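Local coordinates for fibronectin-binding protein (Streptococcus pyogenes, PDB 5A0L) that binds fibronectin as a surface adhesin and, through the internal thioester of this N-terminal domain, mediates covalent attachment to the host, at residues Asp16-Tyr20 with Phe193-Asn197; Tyr20-Ser24 with Pro57-Tyr61; Phe114-Ile118 with Ala167-Leu171; Asn98-Ile103 with Ala130-Tyr134; Ile28-Tyr32 with Gly154-Glu158. Where two conformers were deposited one is given. Residue numbers count along the deposited sequence, not the author numbering.

Interaction 1: Asp16-Tyr20 with Phe193-Asn197; sequences DYPWY and FKSEN
Y17, with the largest buried surface, sits in the irregular loop that leads into strand 19-23 and lays its ring (chi1 m) along the end of strand 191-195. Its CA lies 6.2 Å from that of E196, and the ring passes close to E196, with Y17 CD2 3.5 Å from E196 CA and 3.6 Å from E196 CB. The phenol reaches back to K194, whose extended side chain (all chi angles t) donates a hydrogen bond from K194 NZ to Y17 OH at 2.9 Å. The two strands belong to an antiparallel six-stranded barrel but are not neighbours in it: strand 191-195 pairs with 66-72 and 203-205, while 19-23 lies between 35-39 and 66-72, so no backbone hydrogen bond joins it to 191-195. F193 and W19, both chi1 m, meet inside the barrel, their CA atoms 8.2 Å apart. The edge of F193 is directed at one face of the indole in a T-shaped stack, the F193 ring and the five-membered ring of W19 having centroids 5.3 Å apart and planes at 71°; W19 CD2 to F193 CE2 is 3.8 Å. At the strand end, S195 OG donates to N197 O at 2.7 Å.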
# COMPACT_ATOMS: atom_id res chain seq x y z
N ASP A 16 -3.36 -5.01 23.05
CA ASP A 16 -4.04 -3.96 22.31
C ASP A 16 -3.47 -3.74 20.91
O ASP A 16 -4.10 -3.11 20.08
CB ASP A 16 -3.94 -2.64 23.08
CG ASP A 16 -4.70 -2.67 24.40
OD1 ASP A 16 -5.55 -3.56 24.61
OD2 ASP A 16 -4.45 -1.78 25.23
N TYR A 17 -2.23 -4.21 20.69
CA TYR A 17 -1.55 -4.16 19.40
C TYR A 17 -1.16 -5.58 19.00
O TYR A 17 0.02 -5.92 19.00
CB TYR A 17 -0.32 -3.22 19.41
CG TYR A 17 -0.65 -1.74 19.65
CD1 TYR A 17 -1.19 -1.28 20.85
CD2 TYR A 17 -0.51 -0.84 18.66
CE1 TYR A 17 -1.51 0.06 21.02
CE2 TYR A 17 -0.82 0.49 18.83
CZ TYR A 17 -1.34 0.95 19.99
OH TYR A 17 -1.65 2.30 20.08
N PRO A 18 -2.14 -6.42 18.66
CA PRO A 18 -1.84 -7.85 18.58
C PRO A 18 -1.39 -8.35 17.19
O PRO A 18 -0.95 -9.50 17.09
CB PRO A 18 -3.17 -8.49 18.97
CG PRO A 18 -4.19 -7.54 18.38
CD PRO A 18 -3.59 -6.17 18.64
N TRP A 19 -1.55 -7.53 16.14
CA TRP A 19 -1.21 -7.97 14.78
C TRP A 19 0.28 -7.84 14.54
O TRP A 19 0.88 -6.82 14.88
CB TRP A 19 -1.98 -7.11 13.76
CG TRP A 19 -3.44 -7.41 13.72
CD1 TRP A 19 -4.40 -6.96 14.59
CD2 TRP A 19 -4.13 -8.28 12.80
NE1 TRP A 19 -5.63 -7.50 14.27
CE2 TRP A 19 -5.49 -8.30 13.17
CE3 TRP A 19 -3.73 -9.01 11.66
CZ2 TRP A 19 -6.43 -9.05 12.47
CZ3 TRP A 19 -4.67 -9.72 10.99
CH2 TRP A 19 -5.99 -9.77 11.41
N TYR A 20 0.88 -8.87 13.94
CA TYR A 20 2.27 -8.83 13.51
C TYR A 20 2.31 -8.30 12.06
O TYR A 20 1.60 -8.83 11.21
CB TYR A 20 2.84 -10.24 13.59
CG TYR A 20 4.29 -10.43 13.20
CD1 TYR A 20 5.27 -9.52 13.48
CD2 TYR A 20 4.66 -11.57 12.50
CE1 TYR A 20 6.58 -9.72 13.11
CE2 TYR A 20 5.95 -11.80 12.11
CZ TYR A 20 6.93 -10.88 12.38
OH TYR A 20 8.24 -11.09 12.00
N PHE A 193 -3.56 -0.12 10.07
CA PHE A 193 -2.81 -0.78 11.14
C PHE A 193 -1.92 0.29 11.79
O PHE A 193 -1.01 0.81 11.16
CB PHE A 193 -2.04 -1.96 10.58
CG PHE A 193 -2.96 -3.10 10.19
CD1 PHE A 193 -3.60 -3.10 8.96
CD2 PHE A 193 -3.27 -4.12 11.09
CE1 PHE A 193 -4.48 -4.09 8.65
CE2 PHE A 193 -4.13 -5.13 10.75
CZ PHE A 193 -4.77 -5.10 9.52
N LYS A 194 -2.24 0.57 13.06
CA LYS A 194 -1.55 1.60 13.84
C LYS A 194 -0.35 0.95 14.54
O LYS A 194 -0.52 -0.00 15.33
CB LYS A 194 -2.50 2.17 14.89
CG LYS A 194 -1.86 3.20 15.80
CD LYS A 194 -2.75 3.65 16.93
CE LYS A 194 -2.08 4.72 17.86
NZ LYS A 194 -2.88 4.78 19.08
N SER A 195 0.84 1.42 14.20
CA SER A 195 2.06 0.85 14.73
C SER A 195 2.22 1.07 16.24
O SER A 195 2.07 2.19 16.73
CB SER A 195 3.26 1.45 14.05
OG SER A 195 4.46 0.79 14.45
N GLU A 196 2.60 0.01 16.96
CA GLU A 196 2.90 0.10 18.39
C GLU A 196 4.17 0.92 18.61
O GLU A 196 4.31 1.56 19.66
CB GLU A 196 3.06 -1.33 18.95
CG GLU A 196 3.52 -1.49 20.40
CD GLU A 196 5.03 -1.29 20.67
OE1 GLU A 196 5.94 -1.50 19.82
OE2 GLU A 196 5.28 -1.03 21.86
N ASN A 197 5.10 0.89 17.66
CA ASN A 197 6.34 1.66 17.69
C ASN A 197 6.22 2.78 16.64
O ASN A 197 6.21 2.54 15.44
CB ASN A 197 7.55 0.81 17.43
CG ASN A 197 8.85 1.62 17.47
OD1 ASN A 197 8.90 2.78 17.12
ND2 ASN A 197 9.94 0.96 17.81

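Interaction 2: Tyr20-Ser24 with Pro57-Tyr61; sequences YGYDS and PRPTY
Segment 20-24 is extended through D23, and segment 57-61 is an irregular loop whose end-to-end direction lies 86° from it. They meet in a single beta bridge, D23 with P59, CA atoms 4.4 Å apart, so the loop joins only locally the edge of barrel strand 19-23 that faces strand 66-72. D23 N donates to R58 O at 2.9 Å and T60 N to D23 O at 3.1 Å, the two bonds spanning P59, which as a proline has no amide hydrogen. P57, R58, P59 and T60 keep phi between -51° and -63° and psi between 137° and 157°, a polyproline-like path; Y61 then turns to positive phi. CA-H...O contacts add Y22 CA to R58 O (3.5 Å) and P59 CA to D23 O (3.3 Å). The Y22 ring (chi1 p) passes 3.2 Å from T60 OG1 at CD2, and its hydroxyl bonds to E44. D23 OD1 takes the amides of N34 and Y25, while water 2 links D23 OD2 (2.8 Å) to P57 O (2.7 Å). Y20, chi1 t, reaches the loop with its hydroxyl: Y61 N donates to Y20 OH at 3.0 Å, and water 1 lies 2.6 Å from Y20 OH and 2.8 Å from P59 O.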
# COMPACT_ATOMS: atom_id res chain seq x y z
N TYR A 20 0.88 -8.87 13.94
CA TYR A 20 2.27 -8.83 13.51
C TYR A 20 2.31 -8.30 12.06
O TYR A 20 1.60 -8.83 11.21
CB TYR A 20 2.84 -10.24 13.59
CG TYR A 20 4.29 -10.43 13.20
CD1 TYR A 20 5.27 -9.52 13.48
CD2 TYR A 20 4.66 -11.57 12.50
CE1 TYR A 20 6.58 -9.72 13.11
CE2 TYR A 20 5.95 -11.80 12.11
CZ TYR A 20 6.93 -10.88 12.38
OH TYR A 20 8.24 -11.09 12.00
N GLY A 21 3.12 -7.27 11.83
CA GLY A 21 3.36 -6.72 10.53
C GLY A 21 4.79 -6.93 10.14
O GLY A 21 5.69 -6.65 10.95
N TYR A 22 5.04 -7.32 8.90
CA TYR A 22 6.35 -7.77 8.51
C TYR A 22 6.57 -7.63 7.02
O TYR A 22 5.62 -7.63 6.22
CB TYR A 22 6.60 -9.27 8.90
CG TYR A 22 5.45 -10.19 8.56
CD1 TYR A 22 4.36 -10.32 9.40
CD2 TYR A 22 5.46 -10.99 7.39
CE1 TYR A 22 3.31 -11.19 9.14
CE2 TYR A 22 4.42 -11.87 7.14
CZ TYR A 22 3.35 -11.97 8.01
OH TYR A 22 2.28 -12.82 7.79
N ASP A 23 7.84 -7.50 6.63
CA ASP A 23 8.21 -7.46 5.21
C ASP A 23 8.57 -8.88 4.79
O ASP A 23 9.56 -9.42 5.26
CB ASP A 23 9.37 -6.51 4.99
CG ASP A 23 9.72 -6.32 3.54
OD1 ASP A 23 9.07 -6.90 2.63
OD2 ASP A 23 10.69 -5.56 3.29
N SER A 24 7.77 -9.47 3.90
CA SER A 24 7.94 -10.83 3.43
C SER A 24 8.89 -10.92 2.25
O SER A 24 9.21 -12.05 1.80
CB SER A 24 6.58 -11.43 3.08
OG SER A 24 6.04 -10.89 1.90
N PRO A 57 8.21 -1.96 8.06
CA PRO A 57 8.33 -3.14 8.93
C PRO A 57 9.58 -3.96 8.59
O PRO A 57 10.00 -4.07 7.44
CB PRO A 57 7.08 -3.96 8.60
CG PRO A 57 6.10 -2.93 8.17
CD PRO A 57 6.91 -1.94 7.36
N ARG A 58 10.19 -4.51 9.64
CA ARG A 58 11.34 -5.41 9.51
C ARG A 58 10.97 -6.69 8.74
O ARG A 58 9.82 -7.12 8.74
CB ARG A 58 11.89 -5.75 10.90
CG ARG A 58 12.38 -4.55 11.71
CD ARG A 58 13.34 -3.68 10.90
NE ARG A 58 14.52 -4.42 10.45
CZ ARG A 58 15.13 -4.25 9.28
NH1 ARG A 58 14.67 -3.37 8.39
NH2 ARG A 58 16.19 -4.99 8.99
N PRO A 59 11.99 -7.34 8.15
CA PRO A 59 11.76 -8.65 7.54
C PRO A 59 11.17 -9.64 8.52
O PRO A 59 11.49 -9.61 9.72
CB PRO A 59 13.16 -9.08 7.09
CG PRO A 59 13.90 -7.80 6.85
CD PRO A 59 13.37 -6.89 7.95
N THR A 60 10.38 -10.56 8.03
CA THR A 60 9.83 -11.61 8.85
C THR A 60 10.92 -12.34 9.64
O THR A 60 12.01 -12.62 9.12
CB THR A 60 9.06 -12.64 8.02
OG1 THR A 60 8.48 -11.98 6.90
CG2 THR A 60 8.00 -13.31 8.87
N TYR A 61 10.62 -12.60 10.92
CA TYR A 61 11.49 -13.42 11.77
C TYR A 61 12.73 -12.65 12.26
O TYR A 61 13.62 -13.25 12.87
CB TYR A 61 11.86 -14.80 11.18
CG TYR A 61 10.67 -15.60 10.71
CD1 TYR A 61 9.80 -16.21 11.62
CD2 TYR A 61 10.41 -15.73 9.36
CE1 TYR A 61 8.69 -16.93 11.18
CE2 TYR A 61 9.31 -16.45 8.92
CZ TYR A 61 8.46 -17.05 9.83
OH TYR A 61 7.35 -17.78 9.40
O HOH W 1 9.79 -9.02 11.87
O HOH W 2 11.90 -4.30 5.48

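Interaction 3: Phe114-Ile118 with Ala167-Leu171; sequences FMNGI and ALKKL
A167 opens the helical segment with its methyl group directed at loop 114-118, its CA 5.3 Å from that of F114. A167 CB touches F114 O at 3.4 Å, M115 CE at 3.8 Å and I118 CD1 at 3.9 Å. One turn on, K170 (chi1 m, the rest of the chain t) lays its CB over one face of the F114 ring, a CH-pi contact 3.8 Å from the centroid and 18° off the normal. Its ammonium reaches water 3, with K170 NZ at 2.9 Å and F114 O at 3.1 Å from that water. L171, chi1 m and chi2 t, meets the edge of the same ring, L171 CD2 to F114 CD2 3.7 Å, and places CD1 4.1 Å from M115 CE. A type II beta turn, M115 to I118, folds the loop, with I118 N to M115 O at 3.0 Å and G117 at positive phi. This is mainly apolar packing of the connection between helices 92-105 and 120-135 against helix 158-172, in the helical part of the thioester domain.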
# COMPACT_ATOMS: atom_id res chain seq x y z
N PHE A 114 -5.60 -2.66 -14.57
CA PHE A 114 -4.44 -1.76 -14.66
C PHE A 114 -3.11 -2.46 -14.44
O PHE A 114 -2.08 -2.04 -14.97
CB PHE A 114 -4.48 -0.62 -13.66
CG PHE A 114 -5.64 0.34 -13.82
CD1 PHE A 114 -6.55 0.29 -14.86
CD2 PHE A 114 -5.82 1.30 -12.82
CE1 PHE A 114 -7.59 1.21 -14.92
CE2 PHE A 114 -6.85 2.20 -12.87
CZ PHE A 114 -7.76 2.14 -13.92
N MET A 115 -3.14 -3.49 -13.57
CA MET A 115 -1.97 -4.29 -13.17
C MET A 115 -1.61 -5.41 -14.14
O MET A 115 -0.60 -6.08 -13.94
CB MET A 115 -2.16 -4.96 -11.79
CG MET A 115 -2.37 -4.06 -10.57
SD MET A 115 -1.04 -2.90 -10.16
CE MET A 115 -1.70 -1.53 -11.10
N ASN A 116 -2.43 -5.64 -15.18
CA ASN A 116 -2.23 -6.83 -16.03
C ASN A 116 -0.82 -6.89 -16.57
O ASN A 116 -0.30 -5.93 -17.13
CB ASN A 116 -3.15 -6.78 -17.23
CG ASN A 116 -4.60 -7.05 -16.91
OD1 ASN A 116 -4.98 -7.47 -15.80
ND2 ASN A 116 -5.46 -6.84 -17.92
N GLY A 117 -0.18 -8.05 -16.39
CA GLY A 117 1.16 -8.28 -16.92
C GLY A 117 2.30 -7.75 -16.09
O GLY A 117 3.45 -7.95 -16.44
N ILE A 118 2.00 -7.00 -15.04
CA ILE A 118 3.03 -6.46 -14.16
C ILE A 118 3.37 -7.51 -13.10
O ILE A 118 2.49 -8.03 -12.45
CB ILE A 118 2.58 -5.12 -13.51
CG1 ILE A 118 2.22 -4.10 -14.58
CG2 ILE A 118 3.69 -4.60 -12.62
CD1 ILE A 118 1.72 -2.77 -14.06
N ALA A 167 0.16 2.30 -15.61
CA ALA A 167 -0.70 1.93 -14.50
C ALA A 167 -0.73 3.04 -13.44
O ALA A 167 -1.80 3.39 -12.92
CB ALA A 167 -0.29 0.61 -13.89
N LEU A 168 0.45 3.56 -13.11
CA LEU A 168 0.52 4.60 -12.08
C LEU A 168 -0.32 5.84 -12.48
O LEU A 168 -1.06 6.39 -11.66
CB LEU A 168 1.97 4.94 -11.81
CG LEU A 168 2.19 5.98 -10.71
CD1 LEU A 168 1.51 5.59 -9.41
CD2 LEU A 168 3.69 6.18 -10.50
N LYS A 169 -0.22 6.24 -13.74
CA LYS A 169 -0.99 7.38 -14.21
C LYS A 169 -2.49 7.15 -14.03
O LYS A 169 -3.22 8.04 -13.61
CB LYS A 169 -0.71 7.64 -15.69
CG LYS A 169 0.68 8.15 -15.98
CD LYS A 169 0.85 8.32 -17.49
CE LYS A 169 2.26 8.66 -17.83
NZ LYS A 169 2.47 8.66 -19.30
N LYS A 170 -2.96 5.93 -14.34
CA LYS A 170 -4.37 5.63 -14.19
C LYS A 170 -4.80 5.67 -12.73
O LYS A 170 -5.90 6.12 -12.39
CB LYS A 170 -4.72 4.29 -14.84
CG LYS A 170 -4.53 4.27 -16.37
CD LYS A 170 -4.77 2.90 -17.00
CE LYS A 170 -4.29 2.81 -18.45
NZ LYS A 170 -4.42 1.37 -18.84
N LEU A 171 -3.95 5.17 -11.85
CA LEU A 171 -4.26 5.09 -10.43
C LEU A 171 -4.40 6.46 -9.78
O LEU A 171 -5.17 6.57 -8.83
CB LEU A 171 -3.25 4.24 -9.67
CG LEU A 171 -3.25 2.74 -9.93
CD1 LEU A 171 -2.05 2.09 -9.25
CD2 LEU A 171 -4.54 2.09 -9.44
O HOH W 3 -2.51 0.24 -17.02

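Interaction 4: Asn98-Ile103 with Ala130-Tyr134; sequences NILNVI and AIWYY
Y134 spreads its ring (chi1 m) across helix 92-105, burying more surface in this contact than any other residue. N98 CB lies over one face of the ring, a CH-pi contact 3.8 Å from the centroid and 21° off the normal, and N98 ND2 comes within 3.4 Å of Y134 CE1. I99 and V102 also adjoin the tyrosine, with I99 CG1 4.0 Å from Y134 CB and V102 CG2 3.7 Å from Y134 CE2. The short helical segments run almost exactly antiparallel, at 175°, their axes 10.0 Å apart at closest approach; CA pairs I99-I131 and V102-A130 are each 6.9 Å apart. I131, with chi1 and chi2 both m, extends CD1 between I99, V102 and I103: it lies 3.6 Å from V102 CG1, 3.7 Å from I103 CD1 and 4.3 Å from I99 CG2. V102, chi1 t, points at the facing helix and brings CG1 to 3.7 Å from A130 CB as well. No hydrogen bond crosses the interface, which is held by apolar packing. A130 also touches L168, L171 and I172 of helix 158-172, while I99, I103 and I131 pack on L204 of strand 203-205, so the pair lies between a third helix and the barrel. The arrangement is that of an antiparallel helix pair in the buried helical core of the thioester domain.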
# COMPACT_ATOMS: atom_id res chain seq x y z
N ASN A 98 -10.89 8.20 -2.88
CA ASN A 98 -9.66 8.16 -3.62
C ASN A 98 -8.81 6.97 -3.24
O ASN A 98 -8.33 6.22 -4.10
CB ASN A 98 -8.88 9.47 -3.49
CG ASN A 98 -9.49 10.61 -4.26
OD1 ASN A 98 -10.23 10.43 -5.24
ND2 ASN A 98 -9.14 11.80 -3.84
N ILE A 99 -8.60 6.77 -1.94
CA ILE A 99 -7.76 5.69 -1.48
C ILE A 99 -8.41 4.33 -1.78
O ILE A 99 -7.70 3.40 -2.24
CB ILE A 99 -7.41 5.88 -0.01
CG1 ILE A 99 -6.41 7.07 0.13
CG2 ILE A 99 -6.84 4.61 0.62
CD1 ILE A 99 -6.21 7.60 1.51
N LEU A 100 -9.72 4.20 -1.52
CA LEU A 100 -10.37 2.93 -1.82
C LEU A 100 -10.24 2.54 -3.29
O LEU A 100 -9.99 1.38 -3.61
CB LEU A 100 -11.84 2.96 -1.42
CG LEU A 100 -12.20 3.10 0.04
CD1 LEU A 100 -13.70 3.19 0.22
CD2 LEU A 100 -11.64 2.00 0.86
N ASN A 101 -10.41 3.52 -4.19
CA ASN A 101 -10.34 3.22 -5.59
C ASN A 101 -8.92 2.90 -6.04
O ASN A 101 -8.73 2.06 -6.94
CB ASN A 101 -11.00 4.31 -6.43
CG ASN A 101 -12.51 4.15 -6.49
OD1 ASN A 101 -13.04 3.47 -7.38
ND2 ASN A 101 -13.22 4.75 -5.54
N VAL A 102 -7.91 3.53 -5.45
CA VAL A 102 -6.53 3.14 -5.74
C VAL A 102 -6.28 1.66 -5.39
O VAL A 102 -5.77 0.88 -6.20
CB VAL A 102 -5.51 4.02 -5.00
CG1 VAL A 102 -4.12 3.42 -5.02
CG2 VAL A 102 -5.51 5.41 -5.61
N ILE A 103 -6.68 1.27 -4.18
CA ILE A 103 -6.41 -0.10 -3.74
C ILE A 103 -7.20 -1.10 -4.60
O ILE A 103 -6.65 -2.14 -4.98
CB ILE A 103 -6.70 -0.26 -2.23
CG1 ILE A 103 -5.72 0.55 -1.38
CG2 ILE A 103 -6.74 -1.70 -1.82
CD1 ILE A 103 -4.32 0.05 -1.41
N ALA A 130 1.15 5.07 -5.70
CA ALA A 130 -0.14 5.71 -5.79
C ALA A 130 -0.69 6.01 -4.41
O ALA A 130 -1.36 7.05 -4.19
CB ALA A 130 -1.10 4.85 -6.60
N ILE A 131 -0.46 5.12 -3.45
CA ILE A 131 -0.91 5.39 -2.08
C ILE A 131 -0.19 6.62 -1.49
O ILE A 131 -0.83 7.49 -0.89
CB ILE A 131 -0.77 4.14 -1.17
CG1 ILE A 131 -1.82 3.09 -1.60
CG2 ILE A 131 -0.89 4.49 0.32
CD1 ILE A 131 -3.25 3.54 -1.48
N TRP A 132 1.11 6.71 -1.69
CA TRP A 132 1.87 7.84 -1.18
C TRP A 132 1.47 9.16 -1.83
O TRP A 132 1.58 10.22 -1.19
CB TRP A 132 3.36 7.58 -1.34
CG TRP A 132 3.94 6.58 -0.39
CD1 TRP A 132 3.51 6.29 0.86
CD2 TRP A 132 5.11 5.79 -0.60
NE1 TRP A 132 4.33 5.36 1.47
CE2 TRP A 132 5.32 5.04 0.58
CE3 TRP A 132 5.99 5.62 -1.67
CZ2 TRP A 132 6.40 4.17 0.72
CZ3 TRP A 132 7.05 4.75 -1.53
CH2 TRP A 132 7.24 4.03 -0.35
N TYR A 133 0.99 9.12 -3.07
CA TYR A 133 0.43 10.32 -3.70
C TYR A 133 -0.68 10.89 -2.80
O TYR A 133 -0.81 12.13 -2.67
CB TYR A 133 -0.10 9.95 -5.09
CG TYR A 133 -0.72 11.09 -5.85
CD1 TYR A 133 0.09 11.99 -6.56
CD2 TYR A 133 -2.10 11.25 -5.93
CE1 TYR A 133 -0.50 13.02 -7.31
CE2 TYR A 133 -2.69 12.27 -6.67
CZ TYR A 133 -1.88 13.16 -7.34
OH TYR A 133 -2.46 14.17 -8.07
N TYR A 134 -1.46 10.03 -2.18
CA TYR A 134 -2.55 10.47 -1.32
C TYR A 134 -2.19 10.59 0.15
O TYR A 134 -2.74 11.45 0.84
CB TYR A 134 -3.78 9.57 -1.50
CG TYR A 134 -4.50 9.78 -2.82
CD1 TYR A 134 -5.20 10.97 -3.08
CD2 TYR A 134 -4.44 8.84 -3.84
CE1 TYR A 134 -5.80 11.21 -4.29
CE2 TYR A 134 -5.10 9.06 -5.06
CZ TYR A 134 -5.76 10.25 -5.29
OH TYR A 134 -6.40 10.50 -6.46

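Interaction 5: Ile28-Tyr32 with Gly154-Glu158; sequences IFARY and GEISE
R31 carries the polar side of this contact between two loops. Its side chain leaves a type I beta turn, F29 to Y32, closed by Y32 N to F29 O at 3.1 Å, and with chi1 p and chi2 and chi3 t it extends toward segment 154-158. R31 NH1 forms a salt bridge with E155 OE1 at 2.7 Å, although as a hydrogen bond its angle of 120° makes it weak. Within its own segment R31 NH2 donates to Y32 OH at 3.3 Å, and R31 NE more weakly to the same oxygen at 3.2 Å; the hydroxyl has a stronger partner in N122 OD1. Water 4 bridges the two loops, donating to Y32 OH (3.0 Å) and E155 O (3.1 Å) and accepting a weak bond from R31 NH2 (3.1 Å). I156, chi1 m and chi2 t, packs against the polar ends of R31 and Y32, with I156 CD1 3.7 Å from R31 NE and I156 CG1 4.1 Å from Y32 OH. G154, at positive phi, ends helix 148-152 in a Schellman motif, and S157 N-caps helix 158-172. The contact thus joins the connection between these helices to the loop between strands 19-23 and 35-39, with Y32 resting on helix 120-135.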
# COMPACT_ATOMS: atom_id res chain seq x y z
N ILE A 28 17.16 -9.42 -3.13
CA ILE A 28 18.33 -8.56 -3.03
C ILE A 28 18.13 -7.11 -3.47
O ILE A 28 19.05 -6.30 -3.37
CB ILE A 28 19.53 -9.16 -3.82
CG1 ILE A 28 19.28 -9.15 -5.33
CG2 ILE A 28 19.82 -10.58 -3.34
CD1 ILE A 28 20.49 -9.48 -6.18
N PHE A 29 16.94 -6.77 -3.96
CA PHE A 29 16.70 -5.45 -4.54
C PHE A 29 15.99 -4.56 -3.54
O PHE A 29 14.83 -4.79 -3.18
CB PHE A 29 15.92 -5.56 -5.86
CG PHE A 29 16.60 -6.44 -6.88
CD1 PHE A 29 17.78 -6.03 -7.51
CD2 PHE A 29 16.08 -7.70 -7.21
CE1 PHE A 29 18.40 -6.85 -8.45
CE2 PHE A 29 16.70 -8.52 -8.13
CZ PHE A 29 17.87 -8.09 -8.75
N ALA A 30 16.71 -3.55 -3.08
CA ALA A 30 16.23 -2.66 -2.01
C ALA A 30 14.97 -1.89 -2.38
O ALA A 30 14.27 -1.39 -1.50
CB ALA A 30 17.33 -1.70 -1.61
N ARG A 31 14.70 -1.77 -3.68
CA ARG A 31 13.50 -1.08 -4.15
C ARG A 31 12.19 -1.79 -3.77
O ARG A 31 11.12 -1.18 -3.78
CB ARG A 31 13.54 -0.86 -5.67
CG ARG A 31 13.54 -2.11 -6.52
CD ARG A 31 13.55 -1.72 -7.98
NE ARG A 31 13.60 -2.90 -8.83
CZ ARG A 31 14.71 -3.51 -9.23
NH1 ARG A 31 15.92 -3.07 -8.85
NH2 ARG A 31 14.62 -4.59 -10.00
N TYR A 32 12.27 -3.09 -3.49
CA TYR A 32 11.09 -3.89 -3.25
C TYR A 32 10.81 -4.15 -1.78
O TYR A 32 11.72 -4.33 -0.97
CB TYR A 32 11.17 -5.25 -3.94
CG TYR A 32 11.25 -5.20 -5.45
CD1 TYR A 32 10.37 -4.41 -6.20
CD2 TYR A 32 12.13 -6.00 -6.14
CE1 TYR A 32 10.40 -4.39 -7.58
CE2 TYR A 32 12.18 -5.98 -7.51
CZ TYR A 32 11.31 -5.17 -8.23
OH TYR A 32 11.41 -5.13 -9.58
N GLY A 154 19.46 -2.52 -16.61
CA GLY A 154 19.01 -3.87 -16.93
C GLY A 154 18.28 -4.57 -15.80
O GLY A 154 18.14 -5.79 -15.81
N GLU A 155 17.78 -3.79 -14.85
CA GLU A 155 17.13 -4.34 -13.66
C GLU A 155 15.64 -4.57 -13.81
O GLU A 155 15.09 -5.48 -13.17
CB GLU A 155 17.40 -3.49 -12.44
CG GLU A 155 18.88 -3.43 -12.11
CD GLU A 155 19.18 -2.85 -10.76
OE1 GLU A 155 18.25 -2.50 -9.99
OE2 GLU A 155 20.38 -2.75 -10.45
N ILE A 156 14.99 -3.68 -14.56
CA ILE A 156 13.61 -3.86 -14.94
C ILE A 156 13.58 -3.66 -16.44
O ILE A 156 14.23 -2.74 -16.96
CB ILE A 156 12.63 -2.88 -14.25
CG1 ILE A 156 12.81 -2.89 -12.73
CG2 ILE A 156 11.21 -3.27 -14.59
CD1 ILE A 156 12.02 -1.84 -11.98
N SER A 157 12.87 -4.54 -17.13
CA SER A 157 12.77 -4.45 -18.56
C SER A 157 12.00 -3.20 -18.94
O SER A 157 11.16 -2.67 -18.17
CB SER A 157 12.12 -5.69 -19.15
OG SER A 157 10.76 -5.78 -18.67
N GLU A 158 12.35 -2.72 -20.13
CA GLU A 158 11.62 -1.65 -20.74
C GLU A 158 10.14 -1.99 -20.77
O GLU A 158 9.32 -1.15 -20.44
CB GLU A 158 12.14 -1.39 -22.16
CG GLU A 158 11.62 -0.12 -22.82
CD GLU A 158 12.24 1.15 -22.25
OE1 GLU A 158 11.87 1.51 -21.12
OE2 GLU A 158 13.09 1.79 -22.93
O HOH W 4 13.11 -6.95 -11.27

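Interactions 1 and 2 belong to the barrel, 3 and 4 to the helices, and 5 bridges the two. Interactions 1 and 2 share Y20 and strand 19-23, their centres 12 Å apart. Interactions 3 and 4, with centres about 13 Å apart, touch directly, L171 packing on V102 and A130, so helices 92-105, 120-135 and 158-172 form one cluster. The centre of interaction 3 lies about 31 Å from that of interaction 1, across the chain's centre. Interaction 5, its centre 21 Å from that of interaction 2, ties the loop after strand 19-23 to the start of helix 158-172. All helices fall between strands 66-72 and 191-195, so the helical part is an insertion in the barrel, and interaction 1 joins chain parts on both sides of it.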